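Local coordinates for protein cytochrome c-552 (Thiobacillus ferrooxidans, PDB 1H1O) that carries electrons in the periplasm as a high-potential cytochrome c4 with two haem groups, at residues Lys104-Gln109 with Val170-Asp175; Tyr143-Leu148 with Asp175-Leu180. One frame throughout, in Å; residues are numbered along the deposited sequence.

Contact 1. Residues Lys104-Gln109 with Val170-Asp175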
loop_
_atom_site.group_PDB
_atom_site.type_symbol
_atom_site.label_atom_id
_atom_site.label_comp_id
_atom_site.label_asym_id
_atom_site.label_seq_id
_atom_site.Cartn_x
_atom_site.Cartn_y
_atom_site.Cartn_z
ATOM N N LYS A 104 0.470 -8.521 -14.086
ATOM C CA LYS A 104 1.179 -7.532 -14.881
ATOM C C LYS A 104 0.269 -6.978 -15.964
ATOM O O LYS A 104 0.205 -5.766 -16.174
ATOM C CB LYS A 104 2.433 -8.124 -15.530
ATOM C CG LYS A 104 3.231 -7.077 -16.297
ATOM C CD LYS A 104 4.529 -7.627 -16.857
ATOM C CE LYS A 104 5.327 -6.507 -17.507
ATOM N NZ LYS A 104 6.408 -7.030 -18.382
ATOM N N ALA A 105 -0.437 -7.872 -16.649
ATOM C CA ALA A 105 -1.343 -7.466 -17.717
ATOM C C ALA A 105 -2.408 -6.550 -17.131
ATOM O O ALA A 105 -2.757 -5.528 -17.720
ATOM C CB ALA A 105 -1.982 -8.687 -18.348
ATOM N N ILE A 106 -2.907 -6.910 -15.953
ATOM C CA ILE A 106 -3.924 -6.113 -15.285
ATOM C C ILE A 106 -3.385 -4.750 -14.913
ATOM O O ILE A 106 -3.990 -3.719 -15.198
ATOM C CB ILE A 106 -4.412 -6.800 -14.002
ATOM C CG1 ILE A 106 -5.223 -8.051 -14.360
ATOM C CG2 ILE A 106 -5.246 -5.835 -13.177
ATOM C CD1 ILE A 106 -5.472 -9.012 -13.171
ATOM N N PHE A 107 -2.229 -4.740 -14.274
ATOM C CA PHE A 107 -1.658 -3.472 -13.839
ATOM C C PHE A 107 -1.412 -2.512 -14.991
ATOM O O PHE A 107 -1.765 -1.308 -14.897
ATOM C CB PHE A 107 -0.332 -3.709 -13.105
ATOM C CG PHE A 107 0.245 -2.468 -12.507
ATOM C CD1 PHE A 107 -0.188 -2.023 -11.281
ATOM C CD2 PHE A 107 1.164 -1.709 -13.217
ATOM C CE1 PHE A 107 0.276 -0.821 -10.753
ATOM C CE2 PHE A 107 1.646 -0.509 -12.718
ATOM C CZ PHE A 107 1.198 -0.058 -11.480
ATOM N N ASN A 108 -0.804 -3.018 -16.061
ATOM C CA ASN A 108 -0.459 -2.185 -17.207
ATOM C C ASN A 108 -1.567 -1.979 -18.227
ATOM O O ASN A 108 -1.695 -0.891 -18.793
ATOM C CB ASN A 108 0.757 -2.756 -17.949
ATOM C CG ASN A 108 1.991 -2.856 -17.075
ATOM O OD1 ASN A 108 2.251 -1.994 -16.244
ATOM N ND2 ASN A 108 2.769 -3.907 -17.276
ATOM N N GLN A 109 -2.370 -3.013 -18.463
ATOM C CA GLN A 109 -3.420 -2.921 -19.469
ATOM C C GLN A 109 -4.838 -2.853 -18.929
ATOM O O GLN A 109 -5.747 -2.418 -19.628
ATOM C CB GLN A 109 -3.306 -4.106 -20.425
ATOM C CG GLN A 109 -1.911 -4.298 -20.999
ATOM C CD GLN A 109 -1.863 -5.361 -22.086
ATOM O OE1 GLN A 109 -2.331 -5.143 -23.214
ATOM N NE2 GLN A 109 -1.302 -6.524 -21.752
ATOM N N VAL A 170 -11.421 -11.336 -6.302
ATOM C CA VAL A 170 -10.391 -11.808 -5.386
ATOM C C VAL A 170 -9.253 -12.418 -6.196
ATOM O O VAL A 170 -8.082 -12.196 -5.902
ATOM C CB VAL A 170 -10.944 -12.881 -4.431
ATOM C CG1 VAL A 170 -9.813 -13.478 -3.620
ATOM C CG2 VAL A 170 -11.985 -12.270 -3.507
ATOM N N ALA A 171 -9.606 -13.179 -7.228
ATOM C CA ALA A 171 -8.606 -13.809 -8.071
ATOM C C ALA A 171 -7.655 -12.782 -8.704
ATOM O O ALA A 171 -6.438 -12.974 -8.688
ATOM C CB ALA A 171 -9.282 -14.624 -9.141
ATOM N N GLN A 172 -8.204 -11.700 -9.257
ATOM C CA GLN A 172 -7.391 -10.664 -9.881
ATOM C C GLN A 172 -6.589 -9.900 -8.827
ATOM O O GLN A 172 -5.445 -9.502 -9.077
ATOM C CB GLN A 172 -8.276 -9.701 -10.671
ATOM C CG GLN A 172 -9.000 -10.363 -11.844
ATOM C CD GLN A 172 -10.157 -9.524 -12.382
ATOM O OE1 GLN A 172 -10.801 -8.779 -11.639
ATOM N NE2 GLN A 172 -10.438 -9.662 -13.677
ATOM N N MET A 173 -7.184 -9.684 -7.654
ATOM C CA MET A 173 -6.471 -8.996 -6.581
ATOM C C MET A 173 -5.175 -9.739 -6.317
ATOM O O MET A 173 -4.127 -9.128 -6.122
ATOM C CB MET A 173 -7.277 -8.986 -5.286
ATOM C CG MET A 173 -8.459 -8.050 -5.274
ATOM S SD MET A 173 -9.269 -8.142 -3.679
ATOM C CE MET A 173 -10.718 -7.128 -4.007
ATOM N N LYS A 174 -5.259 -11.066 -6.314
ATOM C CA LYS A 174 -4.095 -11.914 -6.075
ATOM C C LYS A 174 -3.049 -11.746 -7.191
ATOM O O LYS A 174 -1.846 -11.696 -6.934
ATOM C CB LYS A 174 -4.531 -13.376 -5.978
ATOM C CG LYS A 174 -5.410 -13.689 -4.772
ATOM C CD LYS A 174 -5.791 -15.163 -4.761
ATOM C CE LYS A 174 -6.515 -15.553 -3.480
ATOM N NZ LYS A 174 -6.892 -16.994 -3.502
ATOM N N ASP A 175 -3.516 -11.654 -8.430
ATOM C CA ASP A 175 -2.600 -11.481 -9.541
ATOM C C ASP A 175 -1.902 -10.156 -9.475
ATOM O O ASP A 175 -0.678 -10.105 -9.499
ATOM C CB ASP A 175 -3.343 -11.650 -10.848
ATOM C CG ASP A 175 -3.839 -13.046 -10.996
ATOM O OD1 ASP A 175 -3.394 -13.831 -10.137
ATOM O OD2 ASP A 175 -4.633 -13.365 -11.912
#
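Ile106 reaches from helix 100-109 to the first turns of helix 170-182 and sets its CD1 against Gln172 and Asp175. These are the N-terminal and C-terminal helices of the second cytochrome c domain, and their packing against each other is a hallmark of the cytochrome c fold. The contact is small, with 126 Å² buried in all, and no hydrogen bond joins the two segments.

The tight part is a single methyl group. Ile106 CD1 lies 3.8 Å from Gln172 CB and 4.0 Å from Gln172 CG. The two side chains cross at about a right angle. The isoleucine meets the glutamine stem at CB and CG, short of its amide. Ile106 holds CG1 opposite its own carbonyl carbon (chi1 -70°), and the extended chi2 of 166° carries CD1 outward to the other helix. Ile106 is buried. Its side chain also touches Val176, one turn beyond Gln172, and it lies about 4 Å from that of Cys119, a predicted covalent attachment point of the second haem.

The other side is looser and more polar. Gln172 and Asp175 are both partly exposed. The amide of Gln172 is held outside the two segments: NE2 bonds to Glu114, and OE1 takes the backbone N-H of Thr169, just before helix 170-182. These bonds fix both ends of the amide while the aliphatic stem faces Ile106. The carboxylate of Asp175 does not touch Ile106, and a bound sulfate, probably from the crystallisation liquor, lies about 4 Å from its side chain. What Asp175 gives to the contact is its CB, 4.1 Å from Ile106 CD1.

Contact 2. Residues Tyr143-Leu148 with Asp175-Leu180. With HEM (protoporphyrin IX containing Fe), chain C.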
loop_
_atom_site.group_PDB
_atom_site.type_symbol
_atom_site.label_atom_id
_atom_site.label_comp_id
_atom_site.label_asym_id
_atom_site.label_seq_id
_atom_site.Cartn_x
_atom_site.Cartn_y
_atom_site.Cartn_z
ATOM N N TYR A 143 -0.662 -7.540 1.939
ATOM C CA TYR A 143 -1.071 -6.173 2.175
ATOM C C TYR A 143 -1.850 -5.602 1.006
ATOM O O TYR A 143 -2.870 -4.938 1.201
ATOM C CB TYR A 143 0.117 -5.274 2.450
ATOM C CG TYR A 143 -0.319 -3.866 2.737
ATOM C CD1 TYR A 143 -0.891 -3.524 3.966
ATOM C CD2 TYR A 143 -0.213 -2.877 1.760
ATOM C CE1 TYR A 143 -1.348 -2.220 4.209
ATOM C CE2 TYR A 143 -0.663 -1.583 1.988
ATOM C CZ TYR A 143 -1.226 -1.257 3.207
ATOM O OH TYR A 143 -1.650 0.029 3.417
ATOM N N ILE A 144 -1.368 -5.851 -0.208
ATOM C CA ILE A 144 -2.044 -5.352 -1.397
ATOM C C ILE A 144 -3.452 -5.941 -1.483
ATOM O O ILE A 144 -4.446 -5.215 -1.624
ATOM C CB ILE A 144 -1.244 -5.712 -2.653
ATOM C CG1 ILE A 144 0.067 -4.933 -2.643
ATOM C CG2 ILE A 144 -2.073 -5.427 -3.916
ATOM C CD1 ILE A 144 0.975 -5.261 -3.767
ATOM N N ILE A 145 -3.530 -7.261 -1.375
ATOM C CA ILE A 145 -4.812 -7.961 -1.421
ATOM C C ILE A 145 -5.742 -7.414 -0.350
ATOM O O ILE A 145 -6.931 -7.196 -0.591
ATOM C CB ILE A 145 -4.629 -9.459 -1.175
ATOM C CG1 ILE A 145 -3.747 -10.046 -2.281
ATOM C CG2 ILE A 145 -5.999 -10.148 -1.093
ATOM C CD1 ILE A 145 -3.474 -11.521 -2.132
ATOM N N GLN A 146 -5.196 -7.183 0.835
ATOM C CA GLN A 146 -6.000 -6.669 1.937
ATOM C C GLN A 146 -6.546 -5.286 1.632
ATOM O O GLN A 146 -7.690 -4.975 1.943
ATOM C CB GLN A 146 -5.181 -6.601 3.222
ATOM C CG GLN A 146 -5.994 -6.086 4.404
ATOM C CD GLN A 146 -7.251 -6.921 4.622
ATOM O OE1 GLN A 146 -8.332 -6.613 4.098
ATOM N NE2 GLN A 146 -7.108 -7.999 5.379
ATOM N N GLN A 147 -5.720 -4.437 1.045
ATOM C CA GLN A 147 -6.190 -3.102 0.737
ATOM C C GLN A 147 -7.208 -3.140 -0.412
ATOM O O GLN A 147 -8.185 -2.416 -0.391
ATOM C CB GLN A 147 -5.006 -2.197 0.427
ATOM C CG GLN A 147 -4.020 -2.140 1.592
ATOM C CD GLN A 147 -4.716 -1.800 2.891
ATOM O OE1 GLN A 147 -4.481 -2.433 3.934
ATOM N NE2 GLN A 147 -5.588 -0.804 2.840
ATOM N N LEU A 148 -6.995 -3.999 -1.399
ATOM C CA LEU A 148 -7.941 -4.081 -2.488
ATOM C C LEU A 148 -9.274 -4.570 -1.921
ATOM O O LEU A 148 -10.342 -4.154 -2.357
ATOM C CB LEU A 148 -7.412 -5.016 -3.577
ATOM C CG LEU A 148 -6.273 -4.361 -4.361
ATOM C CD1 LEU A 148 -5.726 -5.338 -5.396
ATOM C CD2 LEU A 148 -6.796 -3.072 -5.020
ATOM N N ASP A 175 -3.516 -11.654 -8.430
ATOM C CA ASP A 175 -2.600 -11.481 -9.541
ATOM C C ASP A 175 -1.902 -10.156 -9.475
ATOM O O ASP A 175 -0.678 -10.105 -9.499
ATOM C CB ASP A 175 -3.343 -11.650 -10.848
ATOM C CG ASP A 175 -3.839 -13.046 -10.996
ATOM O OD1 ASP A 175 -3.394 -13.831 -10.137
ATOM O OD2 ASP A 175 -4.633 -13.365 -11.912
ATOM N N VAL A 176 -2.661 -9.079 -9.360
ATOM C CA VAL A 176 -2.024 -7.783 -9.277
ATOM C C VAL A 176 -1.091 -7.759 -8.062
ATOM O O VAL A 176 -0.001 -7.208 -8.136
ATOM C CB VAL A 176 -3.065 -6.664 -9.188
ATOM C CG1 VAL A 176 -2.376 -5.312 -9.216
ATOM C CG2 VAL A 176 -4.012 -6.775 -10.363
ATOM N N ALA A 177 -1.503 -8.376 -6.958
ATOM C CA ALA A 177 -0.660 -8.410 -5.768
ATOM C C ALA A 177 0.628 -9.190 -6.041
ATOM O O ALA A 177 1.727 -8.727 -5.716
ATOM C CB ALA A 177 -1.414 -9.040 -4.583
ATOM N N ALA A 178 0.488 -10.376 -6.627
ATOM C CA ALA A 178 1.648 -11.196 -6.936
ATOM C C ALA A 178 2.600 -10.336 -7.753
ATOM O O ALA A 178 3.760 -10.145 -7.384
ATOM C CB ALA A 178 1.232 -12.426 -7.726
ATOM N N TYR A 179 2.098 -9.781 -8.852
ATOM C CA TYR A 179 2.937 -8.947 -9.698
ATOM C C TYR A 179 3.623 -7.801 -8.935
ATOM O O TYR A 179 4.848 -7.707 -8.903
ATOM C CB TYR A 179 2.115 -8.387 -10.873
ATOM C CG TYR A 179 2.870 -7.368 -11.696
ATOM C CD1 TYR A 179 2.482 -6.027 -11.716
ATOM C CD2 TYR A 179 4.005 -7.733 -12.417
ATOM C CE1 TYR A 179 3.205 -5.075 -12.428
ATOM C CE2 TYR A 179 4.743 -6.786 -13.136
ATOM C CZ TYR A 179 4.336 -5.463 -13.135
ATOM O OH TYR A 179 5.070 -4.527 -13.825
ATOM N N LEU A 180 2.836 -6.935 -8.320
ATOM C CA LEU A 180 3.371 -5.794 -7.591
ATOM C C LEU A 180 4.393 -6.133 -6.506
ATOM O O LEU A 180 5.413 -5.457 -6.371
ATOM C CB LEU A 180 2.218 -4.987 -6.977
ATOM C CG LEU A 180 1.634 -3.765 -7.713
ATOM C CD1 LEU A 180 2.173 -3.638 -9.142
ATOM C CD2 LEU A 180 0.117 -3.884 -7.719
HETATM C CHA HEM C . -3.939 3.176 -3.510
HETATM C CHB HEM C . -4.208 -0.814 -6.142
HETATM C CHC HEM C . -5.684 1.843 -9.882
HETATM C CHD HEM C . -5.359 5.799 -7.262
HETATM C C1A HEM C . -3.878 1.836 -3.894
HETATM C C2A HEM C . -3.504 0.740 -3.028
HETATM C C3A HEM C . -3.566 -0.394 -3.759
HETATM C C4A HEM C . -3.998 0.031 -5.088
HETATM C CMA HEM C . -3.281 -1.811 -3.356
HETATM C CAA HEM C . -3.135 0.887 -1.593
HETATM C CBA HEM C . -1.669 1.234 -1.377
HETATM C CGA HEM C . -1.260 1.196 -0.052
HETATM O O1A HEM C . -0.013 1.317 0.125
HETATM O O2A HEM C . -2.029 1.078 0.907
HETATM C C1B HEM C . -4.640 -0.418 -7.393
HETATM C C2B HEM C . -4.893 -1.345 -8.465
HETATM C C3B HEM C . -5.340 -0.589 -9.502
HETATM C C4B HEM C . -5.316 0.779 -9.078
HETATM C CMB HEM C . -4.702 -2.840 -8.347
HETATM C CAB HEM C . -5.808 -0.996 -10.854
HETATM C CBB HEM C . -6.916 -2.095 -10.833
HETATM C C1C HEM C . -5.712 3.145 -9.514
HETATM C C2C HEM C . -6.111 4.237 -10.367
HETATM C C3C HEM C . -6.029 5.343 -9.588
HETATM C C4C HEM C . -5.566 4.936 -8.313
HETATM C CMC HEM C . -6.537 4.059 -11.812
HETATM C CAC HEM C . -6.361 6.817 -9.911
HETATM C CBC HEM C . -7.789 7.013 -10.513
HETATM C C1D HEM C . -4.936 5.444 -5.996
HETATM C C2D HEM C . -4.753 6.396 -4.908
HETATM C C3D HEM C . -4.368 5.662 -3.864
HETATM C C4D HEM C . -4.301 4.251 -4.311
HETATM C CMD HEM C . -4.989 7.872 -5.021
HETATM C CAD HEM C . -4.054 6.103 -2.455
HETATM C CBD HEM C . -5.413 6.342 -1.657
HETATM C CGD HEM C . -5.241 7.099 -0.474
HETATM O O1D HEM C . -4.969 8.351 -0.540
HETATM O O2D HEM C . -5.361 6.554 0.655
HETATM N NA HEM C . -4.175 1.399 -5.137
HETATM N NB HEM C . -4.906 0.887 -7.775
HETATM N NC HEM C . -5.371 3.596 -8.250
HETATM N ND HEM C . -4.653 4.146 -5.608
HETATM FE FE HEM C . -4.762 2.514 -6.711
#
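Tyr143 turns aside from the facing helix and gives its hydroxyl to a haem propionate. Its OH donates a hydrogen bond to HEM O2A at 2.7 Å, and the carboxylate carbon CGA lies at the ring edge, in the ring plane. The setting is the second cytochrome c domain, where helix 141-153 packs on the C-terminal helix 170-182 beside the haem. The short segments run roughly antiparallel, at 144°, and their axes come within 8.8 Å.

Tyr143 CG stands opposite the backbone N (chi1 -178°), which swings the ring to the propionate and off the helix interface. Gln147 CG lies over the rim of one ring face, 3.3 Å above the plane. A phenylalanine here would probably leave propionate O2A without this donor and the ring less firmly tied to the haem.

The helix interface itself is apolar. The small Ala177 lets the backbones come close, with its CA 5.5 Å from that of Ile144. Its methyl meets two isoleucines of that helix, Ile144 at CG2 and, tightly at 3.4 Å, Ile145 at CG1. The haem borders one side of this seam: Leu148 CD2 lies 3.6 Å from HEM CHB, and Val176 CG1 touches the methyl CMB. Further along, Ile144 and Leu180 cross at about a right angle, with Ile144 CD1 packed tightly on Leu180 CB at 3.5 Å.

How the contacts relate
From the N terminus, the chain first forms the other haem domain. It then enters helix 100-109, which supplies the first half of contact 1. Helix 141-153 follows and supplies the first half of contact 2. Both contacts close on helix 170-182, contact 1 at its start and contact 2 further on, with Asp175 in both. The long loop of contact 1 and the shorter one of contact 2 therefore cross. Helix 170-182 lies between the other two helices and joins them beside the second haem. The contacts also touch directly: Phe107 CD1 packs 3.6 Å from Leu180 CD1, and Met173 meets Leu148.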